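Side-chain contacts in protein adenylyltransferase MntA (Shewanella oneidensis MR-1, PDB 6M6U), which neutralizes its cognate toxin HepT, mainly by transferring AMP from ATP, three times in succession, onto a tyrosine of the toxin: residues I10-D15 against Q60-A65; Y29-Q34 against V87-Q92; I53-L58 against V70-L75. The protein carries 2 engineered substitutions. One frame throughout, in Å; residues are numbered along the deposited sequence.

Contact 1. Residues I10-D15 against Q60-A65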
ATOM      1  N   ILE E  10      25.890   6.111  14.741  1.00 42.64           N
ATOM      2  CA  ILE E  10      27.291   6.093  14.334  1.00 45.08           C
ATOM      3  C   ILE E  10      27.906   4.724  14.599  1.00 47.24           C
ATOM      4  O   ILE E  10      28.568   4.142  13.729  1.00 49.60           O
ATOM      5  CB  ILE E  10      28.067   7.217  15.045  1.00 42.57           C
ATOM      6  CG1 ILE E  10      27.569   8.578  14.554  1.00 43.60           C
ATOM      7  CG2 ILE E  10      29.574   7.063  14.823  1.00 36.27           C
ATOM      8  CD1 ILE E  10      27.992   9.741  15.425  1.00 49.58           C
ATOM      9  N   LYS E  11      27.682   4.180  15.797  1.00 48.14           N
ATOM     10  CA  LYS E  11      28.295   2.902  16.144  1.00 51.48           C
ATOM     11  C   LYS E  11      27.805   1.786  15.227  1.00 49.60           C
ATOM     12  O   LYS E  11      28.606   1.004  14.702  1.00 50.40           O
ATOM     13  CB  LYS E  11      28.020   2.553  17.606  1.00 56.52           C
ATOM     14  CG  LYS E  11      28.497   1.156  17.968  1.00 61.20           C
ATOM     15  CD  LYS E  11      28.436   0.876  19.458  1.00 64.27           C
ATOM     16  CE  LYS E  11      28.932  -0.535  19.744  1.00 66.22           C
ATOM     17  NZ  LYS E  11      30.220  -0.805  19.030  1.00 65.77           N
ATOM     18  N   LEU E  12      26.487   1.704  15.019  1.00 45.02           N
ATOM     19  CA  LEU E  12      25.925   0.645  14.183  1.00 44.65           C
ATOM     20  C   LEU E  12      26.505   0.667  12.774  1.00 41.64           C
ATOM     21  O   LEU E  12      26.857  -0.382  12.224  1.00 42.68           O
ATOM     22  CB  LEU E  12      24.405   0.776  14.125  1.00 46.59           C
ATOM     23  CG  LEU E  12      23.661   0.246  15.345  1.00 59.82           C
ATOM     24  CD1 LEU E  12      22.199   0.671  15.286  1.00 62.49           C
ATOM     25  CD2 LEU E  12      23.777  -1.271  15.399  1.00 63.90           C
ATOM     26  N   LEU E  13      26.605   1.853  12.169  1.00 37.84           N
ATOM     27  CA  LEU E  13      27.133   1.936  10.810  1.00 42.11           C
ATOM     28  C   LEU E  13      28.634   1.670  10.782  1.00 42.51           C
ATOM     29  O   LEU E  13      29.125   0.967   9.893  1.00 50.99           O
ATOM     30  CB  LEU E  13      26.813   3.301  10.200  1.00 42.74           C
ATOM     31  CG  LEU E  13      25.327   3.647  10.071  1.00 41.93           C
ATOM     32  CD1 LEU E  13      25.155   5.086   9.606  1.00 45.44           C
ATOM     33  CD2 LEU E  13      24.620   2.683   9.123  1.00 36.87           C
ATOM     34  N   ARG E  14      29.379   2.223  11.741  1.00 42.47           N
ATOM     35  CA  ARG E  14      30.808   1.940  11.813  1.00 48.00           C
ATOM     36  C   ARG E  14      31.064   0.447  11.972  1.00 53.62           C
ATOM     37  O   ARG E  14      31.939  -0.117  11.306  1.00 58.71           O
ATOM     38  CB  ARG E  14      31.441   2.715  12.964  1.00 45.52           C
ATOM     39  CG  ARG E  14      31.565   4.196  12.705  1.00 48.43           C
ATOM     40  CD  ARG E  14      33.022   4.597  12.654  1.00 56.63           C
ATOM     41  NE  ARG E  14      33.588   4.775  13.985  1.00 62.23           N
ATOM     42  CZ  ARG E  14      34.882   4.657  14.267  1.00 65.48           C
ATOM     43  NH1 ARG E  14      35.747   4.345  13.309  1.00 64.98           N
ATOM     44  NH2 ARG E  14      35.309   4.842  15.508  1.00 66.12           N
ATOM     45  N   ASP E  15      30.293  -0.212  12.842  1.00 52.23           N
ATOM     46  CA  ASP E  15      30.466  -1.640  13.073  1.00 48.94           C
ATOM     47  C   ASP E  15      30.072  -2.486  11.872  1.00 42.82           C
ATOM     48  O   ASP E  15      30.517  -3.633  11.778  1.00 45.00           O
ATOM     49  CB  ASP E  15      29.644  -2.097  14.282  1.00 52.49           C
ATOM     50  CG  ASP E  15      30.120  -1.485  15.588  1.00 57.27           C
ATOM     51  OD1 ASP E  15      31.136  -0.755  15.580  1.00 56.95           O
ATOM     52  OD2 ASP E  15      29.476  -1.742  16.628  1.00 62.02           O
ATOM     53  N   GLN E  60      17.127  -1.858   8.182  1.00 35.12           N
ATOM     54  CA  GLN E  60      16.153  -2.456   9.091  1.00 41.21           C
ATOM     55  C   GLN E  60      16.778  -2.774  10.442  1.00 43.78           C
ATOM     56  O   GLN E  60      16.088  -2.724  11.467  1.00 41.37           O
ATOM     57  CB  GLN E  60      15.534  -3.718   8.481  1.00 32.75           C
ATOM     58  CG  GLN E  60      15.065  -3.569   7.039  1.00 36.74           C
ATOM     59  CD  GLN E  60      14.420  -2.222   6.744  1.00 39.59           C
ATOM     60  OE1 GLN E  60      13.577  -1.745   7.499  1.00 40.27           O
ATOM     61  NE2 GLN E  60      14.823  -1.603   5.634  1.00 40.19           N
ATOM     62  N   LYS E  61      18.079  -3.081  10.477  1.00 44.78           N
ATOM     63  CA  LYS E  61      18.726  -3.270  11.773  1.00 47.90           C
ATOM     64  C   LYS E  61      18.815  -1.954  12.537  1.00 44.74           C
ATOM     65  O   LYS E  61      18.587  -1.919  13.752  1.00 49.11           O
ATOM     66  CB  LYS E  61      20.111  -3.893  11.609  1.00 50.34           C
ATOM     67  CG  LYS E  61      20.656  -4.439  12.927  1.00 56.73           C
ATOM     68  CD  LYS E  61      22.110  -4.887  12.837  1.00 65.05           C
ATOM     69  CE  LYS E  61      22.428  -5.528  11.500  1.00 68.41           C
ATOM     70  NZ  LYS E  61      21.888  -6.913  11.410  1.00 71.72           N
ATOM     71  N   LEU E  62      19.131  -0.854  11.845  1.00 36.45           N
ATOM     72  CA  LEU E  62      19.031   0.454  12.484  1.00 40.13           C
ATOM     73  C   LEU E  62      17.594   0.755  12.880  1.00 40.36           C
ATOM     74  O   LEU E  62      17.335   1.269  13.975  1.00 39.38           O
ATOM     75  CB  LEU E  62      19.555   1.548  11.554  1.00 46.17           C
ATOM     76  CG  LEU E  62      21.008   1.971  11.742  1.00 53.10           C
ATOM     77  CD1 LEU E  62      21.934   0.860  11.290  1.00 61.20           C
ATOM     78  CD2 LEU E  62      21.294   3.263  10.995  1.00 50.99           C
ATOM     79  N   ALA E  63      16.646   0.442  11.995  1.00 36.45           N
ATOM     80  CA  ALA E  63      15.239   0.689  12.284  1.00 39.57           C
ATOM     81  C   ALA E  63      14.815   0.011  13.583  1.00 41.28           C
ATOM     82  O   ALA E  63      14.106   0.608  14.401  1.00 39.06           O
ATOM     83  CB  ALA E  63      14.377   0.213  11.114  1.00 33.80           C
ATOM     84  N   SER E  64      15.271  -1.223  13.802  1.00 37.39           N
ATOM     85  CA  SER E  64      14.939  -1.931  15.032  1.00 39.13           C
ATOM     86  C   SER E  64      15.644  -1.319  16.238  1.00 46.78           C
ATOM     87  O   SER E  64      15.073  -1.257  17.332  1.00 49.92           O
ATOM     88  CB  SER E  64      15.298  -3.406  14.886  1.00 46.51           C
ATOM     89  OG  SER E  64      15.115  -4.099  16.107  1.00 62.69           O
ATOM     90  N   ALA E  65      16.886  -0.863  16.065  1.00 51.71           N
ATOM     91  CA  ALA E  65      17.601  -0.263  17.186  1.00 49.87           C
ATOM     92  C   ALA E  65      17.013   1.087  17.568  1.00 50.42           C
ATOM     93  O   ALA E  65      16.980   1.436  18.753  1.00 57.99           O
ATOM     94  CB  ALA E  65      19.083  -0.120  16.848  1.00 44.37           C
TER
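L12 and L62 mark the nearest backbone approach of two helices that run nearly antiparallel. The axes of 10-15 and 60-65 come within 10.7 Å, with 153° between their N-to-C directions. The CA atoms of L12 and L62 lie 7.1 Å apart. No hydrogen bond spans the pair; the close contacts are all between leucine and alanine side chains.

L12 points at the other helix and L62 meets it from the opposite direction, so the two side chains slide past each other. L62 CD1 rests 3.8 Å from L12 CB, close to the root of that side chain. The branch end of L12 goes further along: its CD1 sits 4.0 Å from L62 CG and 3.6 Å from A65 CB. L12 therefore lies against L62 and A65, which are three residues apart on helix 52-66.

These two helices cover one face of the mixed sheet of the nucleotidyltransferase fold. The contact runs along the seam between them, on the sheet. L13 reaches it from the sheet side, crossing L62 at about a right angle. With CG anti to the carbonyl carbon (chi1 -61°), its CD2 comes 3.9 Å from both CD1 and CD2 of L62. L13 also touches I42 and V44 of strand 40-46, and L62 shares I42 with it. Both leucines are thus buried between helix and sheet.

Outside this apolar seam, on helix 6-16, K11 NZ reaches one turn on to D15 OD2 at 2.7 Å, a salt bridge on the syn lone pair of that oxygen. Another side of helix 52-66 faces a toxin chain, where A63 packs on R70 of that chain.

Contact 2. Residues Y29-Q34 against V87-Q92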
ATOM      1  N   TYR E  29      14.517  14.551  10.023  1.00 75.31           N
ATOM      2  CA  TYR E  29      15.064  14.417  11.373  1.00 79.40           C
ATOM      3  C   TYR E  29      16.201  15.395  11.639  1.00 78.10           C
ATOM      4  O   TYR E  29      16.414  15.786  12.791  1.00 76.29           O
ATOM      5  CB  TYR E  29      15.505  12.977  11.625  1.00 87.17           C
ATOM      6  CG  TYR E  29      14.413  12.147  12.269  1.00 94.67           C
ATOM      7  CD1 TYR E  29      13.208  11.922  11.612  1.00 96.72           C
ATOM      8  CD2 TYR E  29      14.581  11.600  13.535  1.00 99.07           C
ATOM      9  CE1 TYR E  29      12.201  11.171  12.196  1.00 97.67           C
ATOM     10  CE2 TYR E  29      13.579  10.840  14.127  1.00 99.58           C
ATOM     11  CZ  TYR E  29      12.390  10.631  13.454  1.00 98.33           C
ATOM     12  OH  TYR E  29      11.390   9.881  14.037  1.00 97.05           O
ATOM     13  N   SER E  30      16.939  15.803  10.610  1.00 85.83           N
ATOM     14  CA  SER E  30      17.789  16.978  10.732  1.00 92.06           C
ATOM     15  C   SER E  30      16.932  18.227  10.552  1.00106.23           C
ATOM     16  O   SER E  30      15.969  18.222   9.779  1.00109.58           O
ATOM     17  CB  SER E  30      18.921  16.950   9.704  1.00 82.09           C
ATOM     18  OG  SER E  30      18.445  17.235   8.401  1.00 77.38           O
ATOM     19  N   GLN E  31      17.273  19.290  11.290  1.00114.31           N
ATOM     20  CA  GLN E  31      16.504  20.535  11.327  1.00118.14           C
ATOM     21  C   GLN E  31      15.131  20.325  11.957  1.00120.99           C
ATOM     22  O   GLN E  31      14.111  20.364  11.261  1.00122.69           O
ATOM     23  CB  GLN E  31      16.355  21.130   9.920  1.00118.51           C
ATOM     24  CG  GLN E  31      17.674  21.399   9.222  1.00120.01           C
ATOM     25  CD  GLN E  31      17.556  21.393   7.709  1.00121.13           C
ATOM     26  OE1 GLN E  31      17.074  20.429   7.114  1.00121.42           O
ATOM     27  NE2 GLN E  31      17.999  22.474   7.078  1.00121.99           N
ATOM     28  N   GLY E  32      15.094  20.123  13.276  1.00121.35           N
ATOM     29  CA  GLY E  32      13.873  19.753  13.974  1.00120.56           C
ATOM     30  C   GLY E  32      13.398  18.374  13.560  1.00122.10           C
ATOM     31  O   GLY E  32      13.422  18.071  12.373  1.00123.75           O
ATOM     32  N   THR E  33      12.971  17.520  14.492  1.00123.64           N
ATOM     33  CA  THR E  33      12.591  16.148  14.155  1.00123.71           C
ATOM     34  C   THR E  33      11.072  16.010  14.091  1.00128.03           C
ATOM     35  O   THR E  33      10.366  16.458  14.999  1.00129.35           O
ATOM     36  CB  THR E  33      13.174  15.155  15.162  1.00120.11           C
ATOM     37  OG1 THR E  33      14.565  14.942  14.871  1.00119.96           O
ATOM     38  CG2 THR E  33      12.422  13.846  15.092  1.00116.93           C
ATOM     39  N   GLN E  34      10.576  15.367  13.021  1.00130.83           N
ATOM     40  CA  GLN E  34       9.199  15.537  12.557  1.00135.31           C
ATOM     41  C   GLN E  34       8.204  14.557  13.125  1.00144.51           C
ATOM     42  O   GLN E  34       7.071  14.516  12.637  1.00145.76           O
ATOM     43  CB  GLN E  34       9.135  15.493  11.037  1.00132.06           C
ATOM     44  CG  GLN E  34       9.788  16.696  10.477  1.00131.11           C
ATOM     45  CD  GLN E  34       9.767  17.822  11.428  1.00127.87           C
ATOM     46  OE1 GLN E  34      10.788  18.106  12.027  1.00126.86           O
ATOM     47  NE2 GLN E  34       8.628  18.484  11.624  1.00125.46           N
ATOM     48  N   VAL E  87      24.019  17.199   0.750  1.00 39.54           N
ATOM     49  CA  VAL E  87      25.027  18.251   0.876  1.00 43.04           C
ATOM     50  C   VAL E  87      24.397  19.543   1.386  1.00 50.25           C
ATOM     51  O   VAL E  87      25.021  20.303   2.139  1.00 53.49           O
ATOM     52  CB  VAL E  87      25.738  18.465  -0.477  1.00 43.27           C
ATOM     53  CG1 VAL E  87      26.451  19.801  -0.505  1.00 35.81           C
ATOM     54  CG2 VAL E  87      26.718  17.337  -0.749  1.00 40.89           C
ATOM     55  N   THR E  88      23.156  19.813   0.985  1.00 54.01           N
ATOM     56  CA  THR E  88      22.503  21.071   1.330  1.00 54.94           C
ATOM     57  C   THR E  88      21.994  21.069   2.770  1.00 55.40           C
ATOM     58  O   THR E  88      22.382  21.919   3.579  1.00 59.71           O
ATOM     59  CB  THR E  88      21.353  21.338   0.355  1.00 56.15           C
ATOM     60  OG1 THR E  88      21.888  21.643  -0.936  1.00 55.50           O
ATOM     61  CG2 THR E  88      20.485  22.495   0.835  1.00 58.32           C
ATOM     62  N   GLN E  89      21.124  20.118   3.105  1.00 51.64           N
ATOM     63  CA  GLN E  89      20.436  20.091   4.388  1.00 52.67           C
ATOM     64  C   GLN E  89      21.014  19.077   5.362  1.00 52.60           C
ATOM     65  O   GLN E  89      20.518  18.973   6.487  1.00 60.23           O
ATOM     66  CB  GLN E  89      18.959  19.771   4.175  1.00 57.58           C
ATOM     67  CG  GLN E  89      18.747  18.301   3.882  1.00 63.20           C
ATOM     68  CD  GLN E  89      17.296  17.918   3.795  1.00 67.30           C
ATOM     69  OE1 GLN E  89      16.967  16.771   3.494  1.00 67.82           O
ATOM     70  NE2 GLN E  89      16.412  18.874   4.053  1.00 72.05           N
ATOM     71  N   GLY E  90      22.030  18.321   4.963  1.00 46.10           N
ATOM     72  CA  GLY E  90      22.494  17.229   5.791  1.00 42.42           C
ATOM     73  C   GLY E  90      23.292  17.706   6.988  1.00 46.53           C
ATOM     74  O   GLY E  90      23.874  18.790   6.995  1.00 50.42           O
ATOM     75  N   LYS E  91      23.307  16.871   8.022  1.00 44.49           N
ATOM     76  CA  LYS E  91      24.132  17.074   9.206  1.00 46.91           C
ATOM     77  C   LYS E  91      25.152  15.941   9.257  1.00 46.81           C
ATOM     78  O   LYS E  91      24.782  14.772   9.411  1.00 43.58           O
ATOM     79  CB  LYS E  91      23.279  17.110  10.475  1.00 43.47           C
ATOM     80  CG  LYS E  91      24.092  17.216  11.757  1.00 45.88           C
ATOM     81  CD  LYS E  91      23.210  17.119  13.002  1.00 53.87           C
ATOM     82  CE  LYS E  91      24.043  17.238  14.274  1.00 57.93           C
ATOM     83  NZ  LYS E  91      23.212  17.076  15.505  1.00 57.68           N
ATOM     84  N   GLN E  92      26.430  16.285   9.126  1.00 44.80           N
ATOM     85  CA  GLN E  92      27.479  15.277   9.155  1.00 40.66           C
ATOM     86  C   GLN E  92      27.625  14.712  10.561  1.00 46.14           C
ATOM     87  O   GLN E  92      27.869  15.457  11.517  1.00 49.59           O
ATOM     88  CB  GLN E  92      28.801  15.868   8.681  1.00 35.27           C
ATOM     89  CG  GLN E  92      29.961  14.919   8.890  1.00 35.77           C
ATOM     90  CD  GLN E  92      31.236  15.395   8.241  1.00 43.82           C
ATOM     91  OE1 GLN E  92      31.359  16.564   7.869  1.00 49.36           O
ATOM     92  NE2 GLN E  92      32.203  14.492   8.103  1.00 39.87           N
TER
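Q89, in the last turn of helix 80-89, meets both S30 and Q31. Its side chain leaves with CG between the backbone N and the carbonyl carbon (chi1 76°) and then runs extended. Q31 crosses it at about a right angle, and the two amide planes stand 87° apart. Q31 OE1 lies 3.6 Å from Q89 CB and 3.5 Å from Q89 NE2. The OE1 of Q89 accepts from G27 N and Q85 NE2, which fixes the turn of the amide.

G27 opens the GSX(10)DXD motif of this nucleotidyltransferase. Its two aspartates are replaced here by the engineered E39 and E41. S30 and Q31 lie within the same motif, in the loop between strands 20-26 and 40-46. Q89 therefore ties the end of helix 80-89 to the start of the motif. The backbone of Q89 takes part too: its O is 3.3 Å from S30 OG. That hydroxyl hydrogen-bonds to G27 O.

At G90 the chain leaves helical geometry and turns into strand 91-94. K91 follows, with its CB 4.4 Å from S30 CB. Its extended side chain then leads away from the loop, and NZ forms a salt bridge with E6.

Contact 3. Residues I53-L58 against V70-L75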
ATOM      1  N   ILE E  53      21.163  -5.141  -1.173  1.00 52.12           N
ATOM      2  CA  ILE E  53      20.363  -5.925  -0.239  1.00 53.14           C
ATOM      3  C   ILE E  53      20.970  -5.876   1.160  1.00 47.89           C
ATOM      4  O   ILE E  53      20.253  -5.745   2.158  1.00 46.37           O
ATOM      5  CB  ILE E  53      20.206  -7.364  -0.768  1.00 53.24           C
ATOM      6  CG1 ILE E  53      19.138  -7.393  -1.874  1.00 53.06           C
ATOM      7  CG2 ILE E  53      19.872  -8.324   0.363  1.00 53.82           C
ATOM      8  CD1 ILE E  53      19.191  -8.610  -2.775  1.00 53.40           C
ATOM      9  N   ALA E  54      22.298  -5.943   1.255  1.00 47.38           N
ATOM     10  CA  ALA E  54      22.946  -5.772   2.552  1.00 46.30           C
ATOM     11  C   ALA E  54      22.681  -4.385   3.136  1.00 44.77           C
ATOM     12  O   ALA E  54      22.588  -4.232   4.359  1.00 44.19           O
ATOM     13  CB  ALA E  54      24.449  -6.021   2.417  1.00 44.71           C
ATOM     14  N   ARG E  55      22.548  -3.369   2.284  1.00 44.54           N
ATOM     15  CA  ARG E  55      22.240  -2.025   2.770  1.00 46.92           C
ATOM     16  C   ARG E  55      20.811  -1.953   3.315  1.00 43.49           C
ATOM     17  O   ARG E  55      20.566  -1.369   4.378  1.00 41.63           O
ATOM     18  CB  ARG E  55      22.454  -1.009   1.647  1.00 40.12           C
ATOM     19  CG  ARG E  55      22.048   0.413   1.999  1.00 45.27           C
ATOM     20  CD  ARG E  55      21.618   1.173   0.766  1.00 48.66           C
ATOM     21  NE  ARG E  55      20.727   0.333  -0.026  1.00 52.21           N
ATOM     22  CZ  ARG E  55      19.415   0.236   0.163  1.00 51.42           C
ATOM     23  NH1 ARG E  55      18.835   0.948   1.116  1.00 53.15           N
ATOM     24  NH2 ARG E  55      18.700  -0.568  -0.608  1.00 49.65           N
ATOM     25  N   TRP E  56      19.852  -2.542   2.594  1.00 44.75           N
ATOM     26  CA  TRP E  56      18.479  -2.581   3.090  1.00 46.38           C
ATOM     27  C   TRP E  56      18.393  -3.325   4.413  1.00 45.52           C
ATOM     28  O   TRP E  56      17.657  -2.912   5.315  1.00 47.19           O
ATOM     29  CB  TRP E  56      17.558  -3.234   2.061  1.00 41.23           C
ATOM     30  CG  TRP E  56      16.104  -3.242   2.478  1.00 42.51           C
ATOM     31  CD1 TRP E  56      15.210  -2.214   2.354  1.00 41.09           C
ATOM     32  CD2 TRP E  56      15.385  -4.327   3.086  1.00 39.91           C
ATOM     33  NE1 TRP E  56      13.984  -2.592   2.845  1.00 41.76           N
ATOM     34  CE2 TRP E  56      14.062  -3.884   3.296  1.00 43.38           C
ATOM     35  CE3 TRP E  56      15.728  -5.630   3.463  1.00 43.63           C
ATOM     36  CZ2 TRP E  56      13.083  -4.697   3.872  1.00 47.62           C
ATOM     37  CZ3 TRP E  56      14.751  -6.438   4.039  1.00 47.88           C
ATOM     38  CH2 TRP E  56      13.447  -5.967   4.235  1.00 48.18           C
ATOM     39  N   GLU E  57      19.139  -4.428   4.545  1.00 49.22           N
ATOM     40  CA  GLU E  57      19.169  -5.163   5.806  1.00 43.79           C
ATOM     41  C   GLU E  57      19.743  -4.303   6.921  1.00 42.95           C
ATOM     42  O   GLU E  57      19.213  -4.286   8.040  1.00 44.82           O
ATOM     43  CB  GLU E  57      19.983  -6.451   5.648  1.00 47.81           C
ATOM     44  CG  GLU E  57      19.408  -7.470   4.660  1.00 57.78           C
ATOM     45  CD  GLU E  57      18.311  -8.344   5.264  1.00 73.17           C
ATOM     46  OE1 GLU E  57      17.539  -8.954   4.490  1.00 79.65           O
ATOM     47  OE2 GLU E  57      18.222  -8.430   6.511  1.00 75.78           O
ATOM     48  N   LEU E  58      20.822  -3.574   6.638  1.00 42.64           N
ATOM     49  CA  LEU E  58      21.400  -2.707   7.658  1.00 38.97           C
ATOM     50  C   LEU E  58      20.404  -1.638   8.091  1.00 37.94           C
ATOM     51  O   LEU E  58      20.292  -1.329   9.282  1.00 36.96           O
ATOM     52  CB  LEU E  58      22.691  -2.078   7.140  1.00 41.99           C
ATOM     53  CG  LEU E  58      23.397  -1.113   8.092  1.00 44.70           C
ATOM     54  CD1 LEU E  58      23.586  -1.764   9.450  1.00 47.98           C
ATOM     55  CD2 LEU E  58      24.735  -0.700   7.511  1.00 43.92           C
ATOM     56  N   VAL E  70      13.745   3.562   8.986  1.00 34.51           N
ATOM     57  CA  VAL E  70      15.025   4.112   8.574  1.00 37.61           C
ATOM     58  C   VAL E  70      15.167   3.921   7.072  1.00 38.22           C
ATOM     59  O   VAL E  70      14.798   2.871   6.532  1.00 38.65           O
ATOM     60  CB  VAL E  70      16.195   3.453   9.333  1.00 35.20           C
ATOM     61  CG1 VAL E  70      17.533   3.779   8.661  1.00 33.66           C
ATOM     62  CG2 VAL E  70      16.194   3.913  10.785  1.00 33.04           C
ATOM     63  N   ASP E  71      15.658   4.952   6.397  1.00 35.68           N
ATOM     64  CA  ASP E  71      16.051   4.852   4.999  1.00 38.44           C
ATOM     65  C   ASP E  71      17.546   5.118   4.922  1.00 39.66           C
ATOM     66  O   ASP E  71      18.008   6.195   5.317  1.00 39.35           O
ATOM     67  CB  ASP E  71      15.276   5.837   4.124  1.00 43.55           C
ATOM     68  CG  ASP E  71      15.564   5.648   2.645  1.00 53.26           C
ATOM     69  OD1 ASP E  71      15.531   6.650   1.899  1.00 58.68           O
ATOM     70  OD2 ASP E  71      15.823   4.499   2.227  1.00 57.26           O
ATOM     71  N   LEU E  72      18.298   4.133   4.439  1.00 41.99           N
ATOM     72  CA  LEU E  72      19.752   4.201   4.391  1.00 35.07           C
ATOM     73  C   LEU E  72      20.174   4.380   2.941  1.00 39.14           C
ATOM     74  O   LEU E  72      19.900   3.518   2.097  1.00 35.83           O
ATOM     75  CB  LEU E  72      20.389   2.953   5.001  1.00 29.23           C
ATOM     76  CG  LEU E  72      21.917   2.902   4.945  1.00 33.56           C
ATOM     77  CD1 LEU E  72      22.549   4.099   5.662  1.00 26.74           C
ATOM     78  CD2 LEU E  72      22.406   1.589   5.542  1.00 35.50           C
ATOM     79  N   VAL E  73      20.825   5.503   2.657  1.00 33.34           N
ATOM     80  CA  VAL E  73      21.174   5.898   1.302  1.00 38.66           C
ATOM     81  C   VAL E  73      22.675   5.718   1.129  1.00 36.54           C
ATOM     82  O   VAL E  73      23.468   6.261   1.907  1.00 39.11           O
ATOM     83  CB  VAL E  73      20.748   7.348   1.015  1.00 44.42           C
ATOM     84  CG1 VAL E  73      21.495   7.897  -0.186  1.00 49.94           C
ATOM     85  CG2 VAL E  73      19.241   7.425   0.788  1.00 41.78           C
ATOM     86  N   ASP E  74      23.067   4.938   0.126  1.00 37.16           N
ATOM     87  CA  ASP E  74      24.471   4.842  -0.253  1.00 42.95           C
ATOM     88  C   ASP E  74      24.786   6.008  -1.181  1.00 42.41           C
ATOM     89  O   ASP E  74      24.283   6.064  -2.307  1.00 43.73           O
ATOM     90  CB  ASP E  74      24.770   3.502  -0.920  1.00 43.87           C
ATOM     91  CG  ASP E  74      26.234   3.366  -1.339  1.00 52.34           C
ATOM     92  OD1 ASP E  74      27.074   4.184  -0.902  1.00 57.13           O
ATOM     93  OD2 ASP E  74      26.551   2.429  -2.101  1.00 55.64           O
ATOM     94  N   LEU E  75      25.614   6.943  -0.709  1.00 40.37           N
ATOM     95  CA  LEU E  75      25.920   8.128  -1.502  1.00 42.31           C
ATOM     96  C   LEU E  75      26.649   7.780  -2.794  1.00 47.78           C
ATOM     97  O   LEU E  75      26.580   8.539  -3.766  1.00 49.08           O
ATOM     98  CB  LEU E  75      26.749   9.110  -0.675  1.00 38.15           C
ATOM     99  CG  LEU E  75      25.969   9.825   0.427  1.00 38.83           C
ATOM    100  CD1 LEU E  75      26.905  10.588   1.354  1.00 34.19           C
ATOM    101  CD2 LEU E  75      24.951  10.756  -0.195  1.00 34.34           C
TER
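R55 and L72 lie alongside each other and point in opposite directions, the arginine coming off helix 52-66 and the leucine off strand 70-74. The CG of R55 is anti to its backbone N (chi1 175°), which sends the chain across the strand. R55 CG rests 3.8 Å from L72 CD2, and that methyl also sits 3.7 Å from R55 O. The arginine chain then bends at chi3. This turns the guanidinium back onto the backbone of the strand, where NH1 donates to L72 O at 2.9 Å. The oxygen is approached in its carbonyl plane. It lies near the guanidinium edge but 23° out of that plane, and the N-H...O angle is a moderate 146°.

L58, one turn further along the helix, meets L72 obliquely, with CD2 of each 3.8 Å apart. Behind them, L72 touches V44 and L58 touches L13, so the leucines belong to the core between helices and sheet. Helix 52-66 and strand 70-74 are the last two parts of a beta-alpha-beta unit that begins with strand 40-46.

Strand 70-74 also carries D71, which binds one of the two magnesium ions of the enzyme and hydrogen-bonds through its backbone to I40 and I42. Its OD2 is 4.8 Å from R55 NH1, too far for a salt bridge.

L72 O holds NH1 of R55, and N52 OD1 holds NH2. These bonds anchor the cation while the carboxylates of D71 and D74 stay out of contact with it. Its positive charge may still add to the electrostatic field around D71.

In the fold
Contacts 1 and 3 are neighbours, with centres 10 Å apart. Both use helix 52-66, and they touch where L13 CD2 meets L58 CD2 at 3.7 Å. The centre of contact 2 is about 18 Å from each of theirs, on the other side of the chain's centre from contact 3. Its nearest atoms are about 7 Å from either. Along the chain the order is 10-15, 29-34, 53-58, 60-65, 70-75 and 87-92. Contacts 2 and 3 reach the same mixed sheet, at the outermost strands 91-94 and 70-74. All three belong to the nucleotidyltransferase domain. Contact 1 joins two helices; contact 3 joins helix 52-66 to strand 70-74 and includes D71. Contact 2 includes part of the signature motif.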